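Local coordinates for protein aldehyde dehydrogenase (Trypanosoma brucei, PDB 5MYP) that probably oxidises aldehydes to carboxylic acids with NAD+ as the electron acceptor, at residues A[58-63]-A[157-162]; A[73-78]-A[127-132]. One frame throughout, in Å; residues are numbered along the deposited sequence.

Contact 1 of 2, residues A[58-63]-A[157-162]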
ATOM      1  N   CYS A  58      10.021  25.835 -19.230  1.00 17.44           N
ATOM      2  CA  CYS A  58       8.873  26.101 -20.109  1.00 17.70           C
ATOM      3  C   CYS A  58       9.239  25.946 -21.589  1.00 17.69           C
ATOM      4  O   CYS A  58       8.452  25.404 -22.368  1.00 17.11           O
ATOM      5  CB  CYS A  58       8.279  27.488 -19.848  1.00 17.75           C
ATOM      6  SG  CYS A  58       7.447  27.633 -18.253  1.00 18.66           S
ATOM      7  N   LYS A  59      10.437  26.404 -21.959  1.00 17.96           N
ATOM      8  CA  LYS A  59      10.944  26.247 -23.330  1.00 18.44           C
ATOM      9  C   LYS A  59      11.213  24.785 -23.699  1.00 17.52           C
ATOM     10  O   LYS A  59      10.902  24.363 -24.814  1.00 16.90           O
ATOM     11  CB  LYS A  59      12.219  27.076 -23.534  1.00 19.64           C
ATOM     12  CG  LYS A  59      11.982  28.579 -23.523  1.00 20.76           C
ATOM     13  CD  LYS A  59      11.539  29.084 -24.889  1.00 21.76           C
ATOM     14  CE  LYS A  59      12.728  29.293 -25.824  1.00 22.52           C
ATOM     15  NZ  LYS A  59      12.339  29.899 -27.130  1.00 23.06           N
ATOM     16  N   ALA A  60      11.797  24.026 -22.771  1.00 17.13           N
ATOM     17  CA  ALA A  60      12.059  22.595 -22.992  1.00 16.90           C
ATOM     18  C   ALA A  60      10.754  21.805 -23.102  1.00 16.56           C
ATOM     19  O   ALA A  60      10.610  20.933 -23.974  1.00 16.05           O
ATOM     20  CB  ALA A  60      12.920  22.027 -21.871  1.00 17.06           C
ATOM     21  N   ILE A  61       9.812  22.112 -22.210  1.00 16.24           N
ATOM     22  CA  ILE A  61       8.482  21.501 -22.240  1.00 16.63           C
ATOM     23  C   ILE A  61       7.738  21.898 -23.525  1.00 17.03           C
ATOM     24  O   ILE A  61       7.051  21.066 -24.126  1.00 17.10           O
ATOM     25  CB  ILE A  61       7.681  21.832 -20.954  1.00 16.38           C
ATOM     26  CG1 ILE A  61       8.303  21.089 -19.758  1.00 16.17           C
ATOM     27  CG2 ILE A  61       6.201  21.465 -21.098  1.00 16.49           C
ATOM     28  CD1 ILE A  61       7.972  21.691 -18.408  1.00 16.15           C
ATOM     29  N   HIS A  62       7.901  23.149 -23.954  1.00 17.54           N
ATOM     30  CA  HIS A  62       7.360  23.592 -25.241  1.00 17.95           C
ATOM     31  C   HIS A  62       7.954  22.809 -26.422  1.00 18.22           C
ATOM     32  O   HIS A  62       7.232  22.455 -27.354  1.00 17.94           O
ATOM     33  CB  HIS A  62       7.593  25.087 -25.457  1.00 18.16           C
ATOM     34  CG  HIS A  62       7.106  25.572 -26.781  1.00 18.40           C
ATOM     35  ND1 HIS A  62       5.799  25.959 -26.987  1.00 18.82           N
ATOM     36  CD2 HIS A  62       7.727  25.677 -27.978  1.00 18.25           C
ATOM     37  CE1 HIS A  62       5.645  26.306 -28.249  1.00 18.55           C
ATOM     38  NE2 HIS A  62       6.797  26.145 -28.873  1.00 18.74           N
ATOM     39  N   ARG A  63       9.259  22.559 -26.390  1.00 18.73           N
ATOM     40  CA  ARG A  63       9.910  21.772 -27.437  1.00 19.41           C
ATOM     41  C   ARG A  63       9.354  20.340 -27.493  1.00 18.86           C
ATOM     42  O   ARG A  63       9.075  19.824 -28.573  1.00 18.34           O
ATOM     43  CB  ARG A  63      11.426  21.749 -27.228  1.00 20.67           C
ATOM     44  CG  ARG A  63      12.223  21.223 -28.408  1.00 22.25           C
ATOM     45  CD  ARG A  63      13.712  21.409 -28.154  1.00 23.67           C
ATOM     46  NE  ARG A  63      14.540  20.799 -29.192  1.00 24.82           N
ATOM     47  CZ  ARG A  63      15.873  20.762 -29.176  1.00 25.88           C
ATOM     48  NH1 ARG A  63      16.528  20.176 -30.178  1.00 26.61           N
ATOM     49  NH2 ARG A  63      16.563  21.303 -28.170  1.00 26.14           N
ATOM     50  N   PRO A 157      12.369  14.295 -24.304  1.00 18.37           N
ATOM     51  CA  PRO A 157      13.829  14.339 -24.228  1.00 18.27           C
ATOM     52  C   PRO A 157      14.433  15.704 -23.886  1.00 17.73           C
ATOM     53  O   PRO A 157      15.436  15.750 -23.173  1.00 17.81           O
ATOM     54  CB  PRO A 157      14.264  13.880 -25.624  1.00 18.44           C
ATOM     55  CG  PRO A 157      13.138  14.265 -26.511  1.00 18.62           C
ATOM     56  CD  PRO A 157      11.909  14.027 -25.682  1.00 18.49           C
ATOM     57  N   ALA A 158      13.850  16.792 -24.385  1.00 17.09           N
ATOM     58  CA  ALA A 158      14.358  18.138 -24.082  1.00 16.88           C
ATOM     59  C   ALA A 158      14.269  18.438 -22.582  1.00 16.50           C
ATOM     60  O   ALA A 158      15.211  18.973 -21.990  1.00 15.81           O
ATOM     61  CB  ALA A 158      13.612  19.196 -24.885  1.00 17.07           C
ATOM     62  N   THR A 159      13.144  18.061 -21.976  1.00 16.25           N
ATOM     63  CA  THR A 159      12.945  18.210 -20.535  1.00 16.34           C
ATOM     64  C   THR A 159      13.892  17.305 -19.745  1.00 16.19           C
ATOM     65  O   THR A 159      14.466  17.736 -18.752  1.00 16.13           O
ATOM     66  CB  THR A 159      11.483  17.919 -20.132  1.00 16.40           C
ATOM     67  OG1 THR A 159      10.601  18.745 -20.900  1.00 16.46           O
ATOM     68  CG2 THR A 159      11.253  18.201 -18.649  1.00 16.47           C
ATOM     69  N   ALA A 160      14.055  16.063 -20.202  1.00 16.24           N
ATOM     70  CA  ALA A 160      14.982  15.109 -19.582  1.00 16.33           C
ATOM     71  C   ALA A 160      16.428  15.606 -19.625  1.00 16.42           C
ATOM     72  O   ALA A 160      17.150  15.482 -18.641  1.00 16.26           O
ATOM     73  CB  ALA A 160      14.879  13.751 -20.257  1.00 16.30           C
ATOM     74  N   GLU A 161      16.838  16.165 -20.763  1.00 16.49           N
ATOM     75  CA  GLU A 161      18.185  16.729 -20.913  1.00 16.64           C
ATOM     76  C   GLU A 161      18.407  17.890 -19.939  1.00 15.93           C
ATOM     77  O   GLU A 161      19.399  17.914 -19.210  1.00 15.25           O
ATOM     78  CB  GLU A 161      18.415  17.210 -22.348  1.00 17.24           C
ATOM     79  CG  GLU A 161      19.844  17.675 -22.633  1.00 18.01           C
ATOM     80  CD  GLU A 161      20.003  18.318 -24.000  1.00 18.82           C
ATOM     81  OE1 GLU A 161      19.097  19.057 -24.436  1.00 20.13           O
ATOM     82  OE2 GLU A 161      21.052  18.103 -24.636  1.00 19.95           O
ATOM     83  N   LEU A 162      17.481  18.845 -19.939  1.00 15.59           N
ATOM     84  CA  LEU A 162      17.588  20.028 -19.075  1.00 15.61           C
ATOM     85  C   LEU A 162      17.606  19.662 -17.587  1.00 15.44           C
ATOM     86  O   LEU A 162      18.432  20.170 -16.831  1.00 15.17           O
ATOM     87  CB  LEU A 162      16.449  21.016 -19.358  1.00 15.60           C
ATOM     88  CG  LEU A 162      16.495  22.356 -18.612  1.00 15.68           C
ATOM     89  CD1 LEU A 162      17.793  23.105 -18.883  1.00 15.97           C
ATOM     90  CD2 LEU A 162      15.298  23.214 -18.986  1.00 15.75           C
TER
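Thr-159 carries OG1 anti to its own carbonyl carbon (chi1 -55°), and Ile-61 holds CG1 the same way (chi1 -70°), which sets OG1 against CG1 at 3.5 Å although the CA-CB bond of Ile-61 points away from helix 157-170. The two side chains cross obliquely. One turn further along, Leu-162 CD2 lies 3.9 Å from Ala-60 CB. Ala-60 and Ala-158 aim their methyls at the opposing helix; Ala-158 CB sits 3.6 Å from Ala-60 O, and the two CB atoms are 4.2 Å apart. Such small residues let the axes approach to 7.7 Å in a roughly antiparallel pair, 150° between their directions, with helix 54-65 of the N-terminal region lying against helix 157-170, a crossover helix between parallel strands 147-151 and 176-178 of the Rossmann-like domain. No hydrogen bond spans the two segments. Asp-64, the next residue of helix 54-65, supplies the polar link: its OD2 is hydrogen-bonded to Thr-159 OG1 and its OD1 accepts the N-H of Ala-158 in the first turn of helix 157-170. At the exposed margin the extended chain of Arg-63 passes Ala-158, CD lying 3.9 Å from CB.

Contact 2 of 2, residues A[73-78]-A[127-132]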
ATOM      1  N   VAL A  73       3.023  26.805 -16.814  1.00 18.21           N
ATOM      2  CA  VAL A  73       3.055  27.492 -15.516  1.00 18.58           C
ATOM      3  C   VAL A  73       1.893  27.036 -14.622  1.00 18.95           C
ATOM      4  O   VAL A  73       2.101  26.705 -13.453  1.00 18.91           O
ATOM      5  CB  VAL A  73       3.073  29.036 -15.684  1.00 18.64           C
ATOM      6  CG1 VAL A  73       2.811  29.753 -14.363  1.00 18.93           C
ATOM      7  CG2 VAL A  73       4.407  29.488 -16.269  1.00 18.69           C
ATOM      8  N   VAL A  74       0.687  27.009 -15.184  1.00 19.57           N
ATOM      9  CA  VAL A  74      -0.521  26.604 -14.453  1.00 19.79           C
ATOM     10  C   VAL A  74      -0.481  25.120 -14.059  1.00 19.77           C
ATOM     11  O   VAL A  74      -0.828  24.773 -12.930  1.00 19.16           O
ATOM     12  CB  VAL A  74      -1.804  26.915 -15.277  1.00 20.33           C
ATOM     13  CG1 VAL A  74      -3.053  26.274 -14.672  1.00 20.64           C
ATOM     14  CG2 VAL A  74      -2.002  28.420 -15.400  1.00 20.48           C
ATOM     15  N   MET A  75      -0.049  24.261 -14.981  1.00 19.22           N
ATOM     16  CA  MET A  75      -0.140  22.805 -14.799  1.00 19.25           C
ATOM     17  C   MET A  75       1.066  22.162 -14.106  1.00 18.23           C
ATOM     18  O   MET A  75       0.912  21.114 -13.478  1.00 17.69           O
ATOM     19  CB  MET A  75      -0.374  22.114 -16.151  1.00 20.07           C
ATOM     20  CG  MET A  75      -1.662  22.518 -16.865  1.00 21.07           C
ATOM     21  SD  MET A  75      -3.177  22.208 -15.937  1.00 22.79           S
ATOM     22  CE  MET A  75      -3.135  20.428 -15.775  1.00 22.47           C
ATOM     23  N   GLU A  76       2.251  22.768 -14.223  1.00 17.29           N
ATOM     24  CA  GLU A  76       3.487  22.163 -13.702  1.00 16.84           C
ATOM     25  C   GLU A  76       4.260  23.046 -12.721  1.00 16.69           C
ATOM     26  O   GLU A  76       4.538  22.610 -11.607  1.00 16.28           O
ATOM     27  CB  GLU A  76       4.392  21.716 -14.852  1.00 16.60           C
ATOM     28  CG  GLU A  76       3.751  20.665 -15.747  1.00 16.54           C
ATOM     29  CD  GLU A  76       4.748  19.925 -16.624  1.00 16.17           C
ATOM     30  OE1 GLU A  76       5.532  19.104 -16.098  1.00 16.29           O
ATOM     31  OE2 GLU A  76       4.736  20.176 -17.841  1.00 16.02           O
ATOM     32  N   ILE A  77       4.580  24.280 -13.117  1.00 16.56           N
ATOM     33  CA  ILE A  77       5.478  25.134 -12.328  1.00 16.92           C
ATOM     34  C   ILE A  77       4.844  25.535 -10.994  1.00 16.90           C
ATOM     35  O   ILE A  77       5.446  25.333  -9.941  1.00 16.53           O
ATOM     36  CB  ILE A  77       5.912  26.411 -13.097  1.00 17.23           C
ATOM     37  CG1 ILE A  77       6.613  26.064 -14.427  1.00 17.34           C
ATOM     38  CG2 ILE A  77       6.812  27.295 -12.230  1.00 17.43           C
ATOM     39  CD1 ILE A  77       7.895  25.260 -14.296  1.00 17.51           C
ATOM     40  N   LEU A  78       3.638  26.091 -11.043  1.00 17.12           N
ATOM     41  CA  LEU A  78       2.947  26.536  -9.825  1.00 17.54           C
ATOM     42  C   LEU A  78       2.602  25.395  -8.848  1.00 17.38           C
ATOM     43  O   LEU A  78       2.817  25.551  -7.649  1.00 16.65           O
ATOM     44  CB  LEU A  78       1.699  27.378 -10.155  1.00 18.07           C
ATOM     45  CG  LEU A  78       1.938  28.769 -10.755  1.00 18.47           C
ATOM     46  CD1 LEU A  78       0.606  29.405 -11.135  1.00 18.78           C
ATOM     47  CD2 LEU A  78       2.720  29.675  -9.813  1.00 18.63           C
ATOM     48  N   TRP A 127       5.860  11.224 -19.840  1.00 15.70           N
ATOM     49  CA  TRP A 127       6.181  12.255 -20.843  1.00 16.13           C
ATOM     50  C   TRP A 127       5.192  13.422 -20.926  1.00 16.25           C
ATOM     51  O   TRP A 127       5.553  14.485 -21.428  1.00 16.45           O
ATOM     52  CB  TRP A 127       6.333  11.628 -22.241  1.00 16.36           C
ATOM     53  CG  TRP A 127       5.154  10.827 -22.688  1.00 16.55           C
ATOM     54  CD1 TRP A 127       4.992   9.476 -22.578  1.00 16.79           C
ATOM     55  CD2 TRP A 127       3.961  11.324 -23.297  1.00 16.96           C
ATOM     56  NE1 TRP A 127       3.777   9.101 -23.089  1.00 16.81           N
ATOM     57  CE2 TRP A 127       3.121  10.216 -23.536  1.00 16.85           C
ATOM     58  CE3 TRP A 127       3.522  12.601 -23.678  1.00 16.87           C
ATOM     59  CZ2 TRP A 127       1.867  10.344 -24.139  1.00 16.97           C
ATOM     60  CZ3 TRP A 127       2.267  12.731 -24.265  1.00 16.99           C
ATOM     61  CH2 TRP A 127       1.457  11.607 -24.489  1.00 16.92           C
ATOM     62  N   ASN A 128       3.954  13.225 -20.469  1.00 16.09           N
ATOM     63  CA  ASN A 128       2.871  14.190 -20.738  1.00 16.36           C
ATOM     64  C   ASN A 128       2.967  15.474 -19.899  1.00 16.30           C
ATOM     65  O   ASN A 128       2.680  16.565 -20.399  1.00 16.29           O
ATOM     66  CB  ASN A 128       1.483  13.524 -20.628  1.00 16.55           C
ATOM     67  CG  ASN A 128       1.132  13.092 -19.216  1.00 16.73           C
ATOM     68  OD1 ASN A 128       2.003  12.723 -18.434  1.00 17.22           O
ATOM     69  ND2 ASN A 128      -0.153  13.125 -18.891  1.00 17.02           N
ATOM     70  N   TYR A 129       3.368  15.336 -18.635  1.00 16.18           N
ATOM     71  CA  TYR A 129       3.756  16.473 -17.789  1.00 16.12           C
ATOM     72  C   TYR A 129       5.107  16.096 -17.188  1.00 16.00           C
ATOM     73  O   TYR A 129       5.183  15.631 -16.052  1.00 15.87           O
ATOM     74  CB  TYR A 129       2.698  16.760 -16.726  1.00 16.32           C
ATOM     75  CG  TYR A 129       1.379  17.174 -17.337  1.00 16.51           C
ATOM     76  CD1 TYR A 129       1.111  18.511 -17.644  1.00 16.53           C
ATOM     77  CD2 TYR A 129       0.414  16.224 -17.643  1.00 16.64           C
ATOM     78  CE1 TYR A 129      -0.093  18.883 -18.223  1.00 16.73           C
ATOM     79  CE2 TYR A 129      -0.793  16.584 -18.222  1.00 16.64           C
ATOM     80  CZ  TYR A 129      -1.049  17.910 -18.510  1.00 16.78           C
ATOM     81  OH  TYR A 129      -2.253  18.259 -19.087  1.00 17.02           O
ATOM     82  N   PRO A 130       6.183  16.265 -17.981  1.00 16.21           N
ATOM     83  CA  PRO A 130       7.459  15.621 -17.681  1.00 16.37           C
ATOM     84  C   PRO A 130       8.254  16.215 -16.521  1.00 16.50           C
ATOM     85  O   PRO A 130       9.165  15.547 -16.032  1.00 17.15           O
ATOM     86  CB  PRO A 130       8.231  15.750 -18.998  1.00 16.36           C
ATOM     87  CG  PRO A 130       7.688  16.987 -19.626  1.00 16.16           C
ATOM     88  CD  PRO A 130       6.251  17.071 -19.217  1.00 16.14           C
ATOM     89  N   LEU A 131       7.936  17.440 -16.095  1.00 16.53           N
ATOM     90  CA  LEU A 131       8.575  18.029 -14.919  1.00 16.53           C
ATOM     91  C   LEU A 131       7.774  17.710 -13.656  1.00 16.33           C
ATOM     92  O   LEU A 131       8.330  17.222 -12.674  1.00 16.09           O
ATOM     93  CB  LEU A 131       8.737  19.543 -15.085  1.00 16.83           C
ATOM     94  CG  LEU A 131       9.638  20.240 -14.059  1.00 16.92           C
ATOM     95  CD1 LEU A 131      11.066  19.720 -14.145  1.00 17.05           C
ATOM     96  CD2 LEU A 131       9.589  21.753 -14.238  1.00 17.02           C
ATOM     97  N   LEU A 132       6.471  17.983 -13.693  1.00 16.24           N
ATOM     98  CA  LEU A 132       5.577  17.717 -12.558  1.00 16.17           C
ATOM     99  C   LEU A 132       5.647  16.268 -12.086  1.00 16.16           C
ATOM    100  O   LEU A 132       5.831  16.006 -10.899  1.00 15.45           O
ATOM    101  CB  LEU A 132       4.128  18.045 -12.927  1.00 16.40           C
ATOM    102  CG  LEU A 132       3.067  17.872 -11.834  1.00 16.36           C
ATOM    103  CD1 LEU A 132       3.238  18.937 -10.767  1.00 16.46           C
ATOM    104  CD2 LEU A 132       1.666  17.910 -12.432  1.00 16.46           C
TER
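Met-75 meets Tyr-129 obliquely, its CB 3.8 Å from ring atom CE1, and its chain bends at chi2 and chi3 to leave CE near the phenol oxygen. Leu-132 CD2 packs 3.5 Å from Met-75 O. Glu-76 follows and makes the polar grip: CG stands anti to the carbonyl carbon, and the chain then runs extended to the 127-132 loop. OE1 accepts two backbone N-H groups. That of Leu-132 N comes nearly straight (2.8 Å, 175°) to its anti lone pair. The bond from Leu-131 N is more bent (2.9 Å, 137°) and approaches almost in line with the C-O bond. OE2 is held by a salt bridge to Arg-67, so both carboxylate oxygens of this buried acid have partners. Glu-76 CG touches the Tyr-129 ring at its edge, with carboxylate and ring planes 87° apart. Ile-77 then sets CD1 against Leu-131 CD2 at 3.9 Å. Tyr-129 OH is hydrogen-bonded to Thr-258, neighbour of the predicted catalytic Cys-259, whose side chain is about 7 Å from that of Tyr-129. A buried carboxylate thus binds the amides of the last loop residue and the first residue of helix 132-143, after strand 110-124 of the Rossmann-like domain, beside the predicted active site.

Overall arrangement
After helices 16-29 and 36-52 the chain enters helix 54-65, which gives contact 1 its first segment, and a short link leads to helix 69-95, the first side of contact 2. Strand 110-124 leads to the 127-132 loop, closing the loop of contact 2; helix 132-143 and strand 147-151 follow before helix 157-170 closes contact 1. Contact 2 is therefore nested inside contact 1. Their centres are 11 Å apart and they touch directly: Ile-61 packs on Glu-76 and Leu-131, and Thr-159 on Pro-130. Together they tie two successive N-terminal helices to the Rossmann-like domain, while helix 69-95 also packs against Leu-485, Leu-488 and Leu-489 of the second subunit.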